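PDB 5M11: immunoreactive 84kD antigen PG93 from Porphyromonas gingivalis, which serves as an essential bacterial surface component of the type-IX secretion system and binds calcium and zinc ions. Local coordinates for residues Ile57-Ala69 / Leu77-Leu89. Sequence-based numbering, arbitrary orientation.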
loop_
_atom_site.group_PDB
_atom_site.type_symbol
_atom_site.label_atom_id
_atom_site.label_comp_id
_atom_site.label_asym_id
_atom_site.label_seq_id
_atom_site.Cartn_x
_atom_site.Cartn_y
_atom_site.Cartn_z
ATOM N N ILE A 57 3.093 -2.188 12.890
ATOM C CA ILE A 57 4.288 -2.795 13.461
ATOM C C ILE A 57 4.630 -2.059 14.777
ATOM O O ILE A 57 5.109 -2.689 15.715
ATOM C CB ILE A 57 5.423 -2.767 12.391
ATOM C CG1 ILE A 57 5.537 -4.118 11.659
ATOM C CG2 ILE A 57 6.777 -2.297 12.928
ATOM C CD1 ILE A 57 5.276 -4.057 10.185
ATOM N N SER A 58 4.328 -0.753 14.856
ATOM C CA SER A 58 4.580 0.094 16.020
ATOM C C SER A 58 3.581 -0.144 17.183
ATOM O O SER A 58 3.783 0.388 18.281
ATOM C CB SER A 58 4.539 1.562 15.604
ATOM O OG SER A 58 4.650 2.430 16.720
ATOM N N GLY A 59 2.516 -0.906 16.934
ATOM C CA GLY A 59 1.492 -1.181 17.935
ATOM C C GLY A 59 0.095 -0.728 17.566
ATOM O O GLY A 59 -0.852 -0.995 18.308
ATOM N N LEU A 60 -0.055 -0.056 16.416
ATOM C CA LEU A 60 -1.346 0.432 15.929
ATOM C C LEU A 60 -2.189 -0.745 15.442
ATOM O O LEU A 60 -1.646 -1.757 15.000
ATOM C CB LEU A 60 -1.154 1.490 14.826
ATOM C CG LEU A 60 -1.029 2.978 15.249
ATOM C CD1 LEU A 60 0.195 3.244 16.123
ATOM C CD2 LEU A 60 -0.913 3.854 14.033
ATOM N N SER A 61 -3.512 -0.625 15.573
ATOM C CA SER A 61 -4.475 -1.684 15.285
ATOM C C SER A 61 -5.005 -1.712 13.842
ATOM O O SER A 61 -5.657 -2.696 13.483
ATOM C CB SER A 61 -5.663 -1.575 16.234
ATOM O OG SER A 61 -5.282 -1.293 17.570
ATOM N N ASP A 62 -4.773 -0.652 13.029
ATOM C CA ASP A 62 -5.271 -0.582 11.641
ATOM C C ASP A 62 -4.358 0.266 10.726
ATOM O O ASP A 62 -3.357 0.804 11.203
ATOM C CB ASP A 62 -6.723 -0.066 11.600
ATOM C CG ASP A 62 -7.625 -0.880 10.691
ATOM O OD1 ASP A 62 -7.121 -1.399 9.636
ATOM O OD2 ASP A 62 -8.830 -0.998 11.015
ATOM N N THR A 63 -4.715 0.403 9.423
ATOM C CA THR A 63 -3.837 1.016 8.426
ATOM C C THR A 63 -4.086 2.511 8.016
ATOM O O THR A 63 -3.094 3.254 8.056
ATOM C CB THR A 63 -3.836 0.160 7.147
ATOM O OG1 THR A 63 -3.558 -1.193 7.514
ATOM C CG2 THR A 63 -2.789 0.616 6.115
ATOM N N SER A 64 -5.262 2.928 7.490
ATOM C CA SER A 64 -5.320 4.314 6.970
ATOM C C SER A 64 -5.928 5.310 7.936
ATOM O O SER A 64 -7.128 5.256 8.225
ATOM C CB SER A 64 -6.058 4.392 5.636
ATOM O OG SER A 64 -5.611 3.411 4.722
ATOM N N VAL A 65 -5.105 6.253 8.405
ATOM C CA VAL A 65 -5.545 7.267 9.361
ATOM C C VAL A 65 -6.367 8.336 8.600
ATOM O O VAL A 65 -5.915 8.855 7.583
ATOM C CB VAL A 65 -4.354 7.852 10.158
ATOM C CG1 VAL A 65 -4.823 8.891 11.161
ATOM C CG2 VAL A 65 -3.580 6.747 10.866
ATOM N N SER A 66 -7.601 8.595 9.080
ATOM C CA SER A 66 -8.591 9.518 8.530
ATOM C C SER A 66 -8.633 10.849 9.299
ATOM O O SER A 66 -9.202 11.813 8.793
ATOM C CB SER A 66 -9.968 8.853 8.555
ATOM O OG SER A 66 -11.034 9.664 8.085
ATOM N N SER A 67 -8.064 10.908 10.512
ATOM C CA SER A 67 -8.024 12.102 11.381
ATOM C C SER A 67 -7.406 11.777 12.751
ATOM O O SER A 67 -7.402 10.620 13.177
ATOM C CB SER A 67 -9.426 12.667 11.593
ATOM O OG SER A 67 -9.386 13.797 12.441
ATOM N N ILE A 68 -6.946 12.818 13.463
ATOM C CA ILE A 68 -6.356 12.703 14.801
ATOM C C ILE A 68 -6.699 13.914 15.679
ATOM O O ILE A 68 -7.029 14.985 15.163
ATOM C CB ILE A 68 -4.815 12.523 14.726
ATOM C CG1 ILE A 68 -4.163 13.479 13.689
ATOM C CG2 ILE A 68 -4.439 11.057 14.496
ATOM C CD1 ILE A 68 -2.595 13.624 13.809
ATOM N N ALA A 69 -6.592 13.748 17.005
ATOM C CA ALA A 69 -6.761 14.841 17.975
ATOM C C ALA A 69 -6.136 14.456 19.325
ATOM O O ALA A 69 -6.034 13.265 19.630
ATOM C CB ALA A 69 -8.219 15.228 18.131
ATOM N N LEU A 77 -3.566 10.700 22.507
ATOM C CA LEU A 77 -3.948 11.031 21.136
ATOM C C LEU A 77 -4.970 10.005 20.598
ATOM O O LEU A 77 -4.714 8.790 20.595
ATOM C CB LEU A 77 -2.687 11.091 20.227
ATOM C CG LEU A 77 -2.920 11.380 18.741
ATOM C CD1 LEU A 77 -2.938 12.863 18.466
ATOM C CD2 LEU A 77 -1.889 10.714 17.886
ATOM N N VAL A 78 -6.116 10.515 20.128
ATOM C CA VAL A 78 -7.175 9.723 19.507
ATOM C C VAL A 78 -6.874 9.602 18.003
ATOM O O VAL A 78 -6.746 10.622 17.335
ATOM C CB VAL A 78 -8.554 10.359 19.772
ATOM C CG1 VAL A 78 -9.627 9.766 18.856
ATOM C CG2 VAL A 78 -8.939 10.224 21.245
ATOM N N ILE A 79 -6.733 8.360 17.493
ATOM C CA ILE A 79 -6.482 8.052 16.080
ATOM C C ILE A 79 -7.737 7.442 15.480
ATOM O O ILE A 79 -8.117 6.331 15.859
ATOM C CB ILE A 79 -5.264 7.110 15.841
ATOM C CG1 ILE A 79 -3.988 7.594 16.546
ATOM C CG2 ILE A 79 -5.023 6.941 14.349
ATOM C CD1 ILE A 79 -3.022 6.492 16.885
ATOM N N TYR A 80 -8.373 8.154 14.545
ATOM C CA TYR A 80 -9.555 7.639 13.864
ATOM C C TYR A 80 -9.149 7.204 12.445
ATOM O O TYR A 80 -8.547 7.960 11.677
ATOM C CB TYR A 80 -10.729 8.647 13.868
ATOM C CG TYR A 80 -11.963 8.128 13.170
ATOM C CD1 TYR A 80 -12.929 7.413 13.863
ATOM C CD2 TYR A 80 -12.145 8.315 11.798
ATOM C CE1 TYR A 80 -14.057 6.902 13.217
ATOM C CE2 TYR A 80 -13.264 7.803 11.137
ATOM C CZ TYR A 80 -14.212 7.082 11.848
ATOM O OH TYR A 80 -15.299 6.551 11.202
ATOM N N TYR A 81 -9.500 5.963 12.127
ATOM C CA TYR A 81 -9.184 5.293 10.867
ATOM C C TYR A 81 -10.313 5.380 9.844
ATOM O O TYR A 81 -11.474 5.464 10.221
ATOM C CB TYR A 81 -8.872 3.816 11.152
ATOM C CG TYR A 81 -7.620 3.629 11.975
ATOM C CD1 TYR A 81 -6.364 3.590 11.370
ATOM C CD2 TYR A 81 -7.683 3.516 13.360
ATOM C CE1 TYR A 81 -5.204 3.427 12.122
ATOM C CE2 TYR A 81 -6.528 3.346 14.125
ATOM C CZ TYR A 81 -5.290 3.300 13.500
ATOM O OH TYR A 81 -4.153 3.107 14.240
ATOM N N ALA A 82 -9.965 5.308 8.546
ATOM C CA ALA A 82 -10.898 5.308 7.412
ATOM C C ALA A 82 -11.914 4.154 7.526
ATOM O O ALA A 82 -13.047 4.278 7.081
ATOM C CB ALA A 82 -10.122 5.184 6.110
ATOM N N SER A 83 -11.510 3.054 8.154
ATOM C CA SER A 83 -12.342 1.881 8.341
ATOM C C SER A 83 -13.344 2.033 9.505
ATOM O O SER A 83 -14.025 1.060 9.847
ATOM C CB SER A 83 -11.448 0.674 8.600
ATOM O OG SER A 83 -10.834 0.741 9.878
ATOM N N GLY A 84 -13.380 3.197 10.142
ATOM C CA GLY A 84 -14.218 3.416 11.311
ATOM C C GLY A 84 -13.561 3.020 12.626
ATOM O O GLY A 84 -14.100 3.300 13.708
ATOM N N ASN A 85 -12.388 2.386 12.560
ATOM C CA ASN A 85 -11.645 1.989 13.755
ATOM C C ASN A 85 -11.061 3.189 14.512
ATOM O O ASN A 85 -10.796 4.238 13.921
ATOM C CB ASN A 85 -10.512 1.052 13.367
ATOM C CG ASN A 85 -10.255 -0.057 14.340
ATOM O OD1 ASN A 85 -10.589 0.004 15.529
ATOM N ND2 ASN A 85 -9.613 -1.087 13.849
ATOM N N ILE A 86 -10.843 3.013 15.818
ATOM C CA ILE A 86 -10.272 4.006 16.731
ATOM C C ILE A 86 -9.157 3.363 17.556
ATOM O O ILE A 86 -9.277 2.212 18.020
ATOM C CB ILE A 86 -11.371 4.597 17.659
ATOM C CG1 ILE A 86 -12.393 5.474 16.891
ATOM C CG2 ILE A 86 -10.780 5.347 18.848
ATOM C CD1 ILE A 86 -13.780 5.365 17.404
ATOM N N ASP A 87 -8.091 4.134 17.767
ATOM C CA ASP A 87 -6.966 3.784 18.617
ATOM C C ASP A 87 -6.724 4.937 19.574
ATOM O O ASP A 87 -6.970 6.090 19.205
ATOM C CB ASP A 87 -5.701 3.497 17.782
ATOM C CG ASP A 87 -5.469 2.049 17.381
ATOM O OD1 ASP A 87 -6.237 1.167 17.845
ATOM O OD2 ASP A 87 -4.488 1.789 16.652
ATOM N N ILE A 88 -6.279 4.634 20.812
ATOM C CA ILE A 88 -5.916 5.654 21.792
ATOM C C ILE A 88 -4.476 5.417 22.119
ATOM O O ILE A 88 -4.116 4.332 22.578
ATOM C CB ILE A 88 -6.826 5.732 23.044
ATOM C CG1 ILE A 88 -8.283 6.039 22.626
ATOM C CG2 ILE A 88 -6.321 6.833 23.977
ATOM C CD1 ILE A 88 -9.353 5.657 23.607
ATOM N N LEU A 89 -3.643 6.402 21.806
ATOM C CA LEU A 89 -2.200 6.394 22.027
ATOM C C LEU A 89 -1.928 7.149 23.323
ATOM O O LEU A 89 -2.022 8.380 23.346
ATOM C CB LEU A 89 -1.524 7.071 20.817
ATOM C CG LEU A 89 -0.101 6.671 20.453
ATOM C CD1 LEU A 89 0.167 6.961 18.992
ATOM C CD2 LEU A 89 0.913 7.449 21.276
#
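D87 OD2 takes two hydrogen bonds, a nearly straight one from the backbone N of S61 (2.8 Å, 174°) and one from Y81 OH, which comes from above the carboxylate plane, with L60 lying alongside the phenol end. S61 OG donates a hydrogen bond to D87 OD1 (2.7 Å), and towards S61 each oxygen uses its syn lone pair. D62 OD2 likewise accepts twice, from N85 ND2 on its anti side and from S83 OG on the opposite face of the carboxylate; the planes of D62 and N85 stand nearly perpendicular. With CG of Y81 anti to its carbonyl carbon (chi1 -66°), the ring lies between D62 CB, 3.7 Å from its centroid in a CH-pi contact, and I79 CG2 near the rim of the opposite face. V65 packs its two methyls on I79 CG2. Beyond this loop, strands 65-69 and 77-81 pair antiparallel, with a classic beta bulge where S66 and S67 both face Y80: Y80 O takes S66 N at 2.8 Å and S67 N only weakly. The two strands are the first pair of a four-stranded antiparallel sheet (65-71, 76-81, 86-89, 95-98), consistent with a propeller blade. V65 and I68 pack against strand 32-36, S67 and A69 against strand 112-118, while N97 of strand 95-98 bonds D87 OD1 and N85 OD1.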